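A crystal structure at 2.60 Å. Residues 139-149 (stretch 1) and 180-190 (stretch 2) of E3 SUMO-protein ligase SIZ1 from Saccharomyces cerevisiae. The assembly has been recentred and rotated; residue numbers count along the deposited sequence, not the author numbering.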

# COMPACT_ATOMS: atom_id res chain seq x y z
N PHE A 139 -2.75 -11.52 -12.44
CA PHE A 139 -2.53 -11.77 -13.86
C PHE A 139 -2.45 -13.27 -14.13
O PHE A 139 -2.05 -14.04 -13.27
CB PHE A 139 -1.21 -11.15 -14.30
CG PHE A 139 -1.27 -9.69 -14.51
CD1 PHE A 139 -1.41 -8.82 -13.45
CD2 PHE A 139 -1.21 -9.16 -15.80
CE1 PHE A 139 -1.49 -7.45 -13.66
CE2 PHE A 139 -1.29 -7.81 -16.02
CZ PHE A 139 -1.43 -6.95 -14.95
N PRO A 140 -2.84 -13.72 -15.33
CA PRO A 140 -2.72 -15.16 -15.56
C PRO A 140 -1.25 -15.53 -15.75
O PRO A 140 -0.48 -14.74 -16.28
CB PRO A 140 -3.54 -15.38 -16.82
CG PRO A 140 -3.37 -14.08 -17.55
CD PRO A 140 -3.55 -13.07 -16.44
N PHE A 141 -0.86 -16.72 -15.30
CA PHE A 141 0.51 -17.21 -15.43
C PHE A 141 0.51 -18.48 -16.25
O PHE A 141 -0.34 -19.35 -16.06
CB PHE A 141 1.09 -17.51 -14.05
CG PHE A 141 2.53 -17.94 -14.07
CD1 PHE A 141 3.55 -17.00 -13.93
CD2 PHE A 141 2.87 -19.29 -14.23
CE1 PHE A 141 4.89 -17.40 -13.93
CE2 PHE A 141 4.21 -19.70 -14.23
CZ PHE A 141 5.22 -18.75 -14.08
N PRO A 142 1.44 -18.62 -17.20
CA PRO A 142 2.50 -17.67 -17.56
C PRO A 142 1.98 -16.57 -18.49
O PRO A 142 0.93 -16.72 -19.13
CB PRO A 142 3.51 -18.57 -18.27
CG PRO A 142 2.57 -19.49 -19.07
CD PRO A 142 1.47 -19.82 -18.06
N ASN A 143 2.71 -15.47 -18.58
CA ASN A 143 2.28 -14.40 -19.47
C ASN A 143 3.45 -13.56 -19.92
O ASN A 143 4.54 -13.62 -19.36
CB ASN A 143 1.23 -13.51 -18.79
CG ASN A 143 1.84 -12.50 -17.81
OD1 ASN A 143 2.61 -11.63 -18.20
ND2 ASN A 143 1.48 -12.61 -16.53
N GLU A 144 3.23 -12.79 -20.97
CA GLU A 144 4.24 -11.89 -21.47
C GLU A 144 3.53 -10.63 -21.89
O GLU A 144 2.67 -10.67 -22.76
CB GLU A 144 4.99 -12.46 -22.65
CG GLU A 144 5.97 -11.45 -23.19
CD GLU A 144 6.97 -12.06 -24.14
OE1 GLU A 144 7.69 -12.98 -23.70
OE2 GLU A 144 7.01 -11.60 -25.31
N LEU A 145 3.88 -9.53 -21.25
CA LEU A 145 3.26 -8.25 -21.55
C LEU A 145 4.20 -7.37 -22.35
O LEU A 145 5.39 -7.24 -22.03
CB LEU A 145 2.88 -7.53 -20.25
CG LEU A 145 2.11 -6.22 -20.39
CD1 LEU A 145 0.73 -6.46 -20.99
CD2 LEU A 145 1.98 -5.60 -19.03
N ARG A 146 3.66 -6.78 -23.41
CA ARG A 146 4.43 -5.90 -24.27
C ARG A 146 3.68 -4.60 -24.49
O ARG A 146 2.45 -4.58 -24.63
CB ARG A 146 4.69 -6.55 -25.63
CG ARG A 146 5.87 -7.48 -25.67
CD ARG A 146 5.98 -8.20 -27.01
NE ARG A 146 7.13 -9.09 -27.01
CZ ARG A 146 8.40 -8.67 -27.07
NH1 ARG A 146 8.67 -7.37 -27.16
NH2 ARG A 146 9.39 -9.54 -27.03
N CYS A 147 4.44 -3.51 -24.50
CA CYS A 147 3.87 -2.20 -24.75
C CYS A 147 4.68 -1.64 -25.91
O CYS A 147 5.90 -1.48 -25.80
CB CYS A 147 4.01 -1.29 -23.54
SG CYS A 147 3.05 0.20 -23.75
N ASN A 148 4.00 -1.36 -27.02
CA ASN A 148 4.66 -0.85 -28.22
C ASN A 148 5.91 -1.70 -28.49
O ASN A 148 7.04 -1.20 -28.51
CB ASN A 148 5.03 0.62 -28.05
CG ASN A 148 3.82 1.50 -27.75
OD1 ASN A 148 2.75 1.32 -28.33
ND2 ASN A 148 4.00 2.46 -26.85
N ASN A 149 5.67 -3.00 -28.67
CA ASN A 149 6.69 -3.99 -28.99
C ASN A 149 7.81 -4.23 -27.97
O ASN A 149 8.74 -5.00 -28.25
CB ASN A 149 7.31 -3.68 -30.36
CG ASN A 149 7.94 -4.90 -31.00
OD1 ASN A 149 7.27 -5.92 -31.19
ND2 ASN A 149 9.22 -4.81 -31.34
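Stretch 2 (180-190) QQNNVELIYAF

Stretch 2 is held to stretch 1 first by a backbone ladder, which sets the register. I187 and E144 form one hydrogen-bonded pair, E144 N to I187 O at 2.8 Å and I187 N to E144 O at 2.9 Å. Two residues along, E185 and R146 repeat it: R146 N donates to E185 O at 2.9 Å and E185 N to R146 O at 2.8 Å.

The next step of the ladder suggests a way to keep the pairing going past the strand's end. N148 has left the extended conformation, with phi and psi of 46° and 59°, yet its N still gives to N183 O at 2.6 Å. Its side chain supplies the acceptor for the return bond, N183 N to N148 OD1 at 2.6 Å, while N148 ND2 donates to N182 OD1 at 2.8 Å. One asparagine in the m rotamer thus engages two successive residues of stretch 2.

Stretch 2 runs as an extended strand from N182 onward and pairs edge to edge with the strand of stretch 1 that ends at C147. The two are antiparallel, with 173° between their N-to-C directions and axes that approach to 4.7 Å. A water adds to the N148 end, accepting from N149 N at 2.8 Å and donating to N183 O at 3.1 Å. At the other end a second water bridges the two stretches, donating to P142 O at 2.8 Å and accepting from A189 N at 3.0 Å.

Between the hydrogen-bonded pairs, CA atoms come closer: L145 CA lies 4.6 Å from L186 CA and C147 CA 4.4 Å from V184 CA, against 5.2 Å for R146 CA to E185 CA. These narrow pairs carry CA-H...O contacts, including V184 CA to R146 O at 3.3 Å and L145 CA to E185 O at 3.5 Å.

Side chains alternate between the two faces. L145, C147, V184 and L186 share the buried apolar one. L145 CD1 touches V184 CG1 at 3.9 Å and L186 CD1 at 4.0 Å, so one leucine methyl reaches two residues of the opposing strand; C147 SG packs on V184 CG2 at 4.1 Å. The other face, bearing E144, R146, E185 and I187, is partly exposed. There R146 NE forms a salt bridge with E144 OE2 at 3.0 Å, its hydrogen bond weak, and I187 CB sits 4.3 Å from E144 CB.

Prolines extend the packing beyond the ladder. P140 CG meets Y188 CB at 4.0 Å, and P142, after a cis peptide bond, places its CG 4.3 Å from A189 CB and its CD 4.2 Å from F190 CD1.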

# COMPACT_ATOMS: atom_id res chain seq x y z
N GLN A 180 0.42 9.72 -31.24
CA GLN A 180 0.95 8.51 -31.83
C GLN A 180 0.35 7.34 -31.05
O GLN A 180 0.55 7.21 -29.84
CB GLN A 180 2.47 8.51 -31.73
CG GLN A 180 3.16 7.38 -32.48
CD GLN A 180 4.66 7.57 -32.55
OE1 GLN A 180 5.40 6.67 -32.96
NE2 GLN A 180 5.13 8.75 -32.14
N GLN A 181 -0.41 6.51 -31.76
CA GLN A 181 -1.07 5.35 -31.18
C GLN A 181 -0.13 4.43 -30.40
O GLN A 181 1.03 4.24 -30.76
CB GLN A 181 -1.77 4.56 -32.28
CG GLN A 181 -2.25 3.21 -31.83
CD GLN A 181 -2.62 2.33 -33.00
OE1 GLN A 181 -3.57 2.62 -33.72
NE2 GLN A 181 -1.87 1.24 -33.20
N ASN A 182 -0.67 3.88 -29.32
CA ASN A 182 0.06 2.96 -28.45
C ASN A 182 -0.53 1.58 -28.60
O ASN A 182 -1.72 1.43 -28.88
CB ASN A 182 -0.07 3.39 -26.99
CG ASN A 182 0.84 4.54 -26.64
OD1 ASN A 182 2.07 4.42 -26.68
ND2 ASN A 182 0.24 5.67 -26.29
N ASN A 183 0.30 0.57 -28.42
CA ASN A 183 -0.19 -0.80 -28.53
C ASN A 183 0.28 -1.66 -27.37
O ASN A 183 1.48 -1.79 -27.11
CB ASN A 183 0.26 -1.41 -29.85
CG ASN A 183 -0.78 -2.35 -30.42
OD1 ASN A 183 -0.98 -3.47 -29.92
ND2 ASN A 183 -1.46 -1.90 -31.47
N VAL A 184 -0.68 -2.25 -26.67
CA VAL A 184 -0.40 -3.12 -25.55
C VAL A 184 -0.84 -4.52 -25.92
O VAL A 184 -1.93 -4.70 -26.45
CB VAL A 184 -1.17 -2.70 -24.31
CG1 VAL A 184 -0.89 -3.67 -23.18
CG2 VAL A 184 -0.78 -1.30 -23.91
N GLU A 185 -0.01 -5.50 -25.62
CA GLU A 185 -0.37 -6.87 -25.93
C GLU A 185 -0.01 -7.81 -24.80
O GLU A 185 1.12 -7.81 -24.31
CB GLU A 185 0.33 -7.30 -27.21
CG GLU A 185 -0.26 -8.53 -27.86
CD GLU A 185 0.36 -8.80 -29.22
OE1 GLU A 185 0.28 -7.91 -30.10
OE2 GLU A 185 0.91 -9.91 -29.41
N LEU A 186 -1.00 -8.59 -24.35
CA LEU A 186 -0.77 -9.58 -23.29
C LEU A 186 -0.88 -10.97 -23.89
O LEU A 186 -1.91 -11.35 -24.44
CB LEU A 186 -1.81 -9.45 -22.18
CG LEU A 186 -1.67 -10.53 -21.09
CD1 LEU A 186 -0.49 -10.22 -20.17
CD2 LEU A 186 -2.94 -10.58 -20.28
N ILE A 187 0.19 -11.73 -23.79
CA ILE A 187 0.21 -13.08 -24.30
C ILE A 187 0.12 -14.01 -23.10
O ILE A 187 0.95 -13.95 -22.20
CB ILE A 187 1.51 -13.37 -25.05
CG1 ILE A 187 1.63 -12.43 -26.25
CG2 ILE A 187 1.54 -14.82 -25.48
CD1 ILE A 187 2.87 -12.66 -27.05
N TYR A 188 -0.89 -14.87 -23.08
CA TYR A 188 -1.05 -15.82 -22.00
C TYR A 188 -1.17 -17.24 -22.53
O TYR A 188 -1.23 -17.46 -23.75
CB TYR A 188 -2.28 -15.47 -21.18
CG TYR A 188 -3.53 -15.32 -22.00
CD1 TYR A 188 -4.44 -16.36 -22.12
CD2 TYR A 188 -3.82 -14.11 -22.64
CE1 TYR A 188 -5.61 -16.21 -22.88
CE2 TYR A 188 -4.98 -13.95 -23.39
CZ TYR A 188 -5.88 -15.00 -23.51
OH TYR A 188 -7.01 -14.85 -24.27
N ALA A 189 -1.22 -18.20 -21.62
CA ALA A 189 -1.33 -19.61 -22.01
C ALA A 189 -1.84 -20.49 -20.88
O ALA A 189 -1.54 -20.25 -19.73
CB ALA A 189 0.03 -20.12 -22.46
N PHE A 190 -2.61 -21.51 -21.23
CA PHE A 190 -3.12 -22.46 -20.23
C PHE A 190 -3.89 -21.79 -19.11
O PHE A 190 -3.51 -21.88 -17.94
CB PHE A 190 -1.94 -23.23 -19.63
CG PHE A 190 -0.86 -23.50 -20.62
CD1 PHE A 190 0.47 -23.23 -20.30
CD2 PHE A 190 -1.16 -24.02 -21.87
CE1 PHE A 190 1.48 -23.47 -21.21
CE2 PHE A 190 -0.15 -24.26 -22.80
CZ PHE A 190 1.18 -23.99 -22.46
O HOH W 1 -1.62 -17.70 -18.67
O HOH W 2 3.10 -4.08 -28.46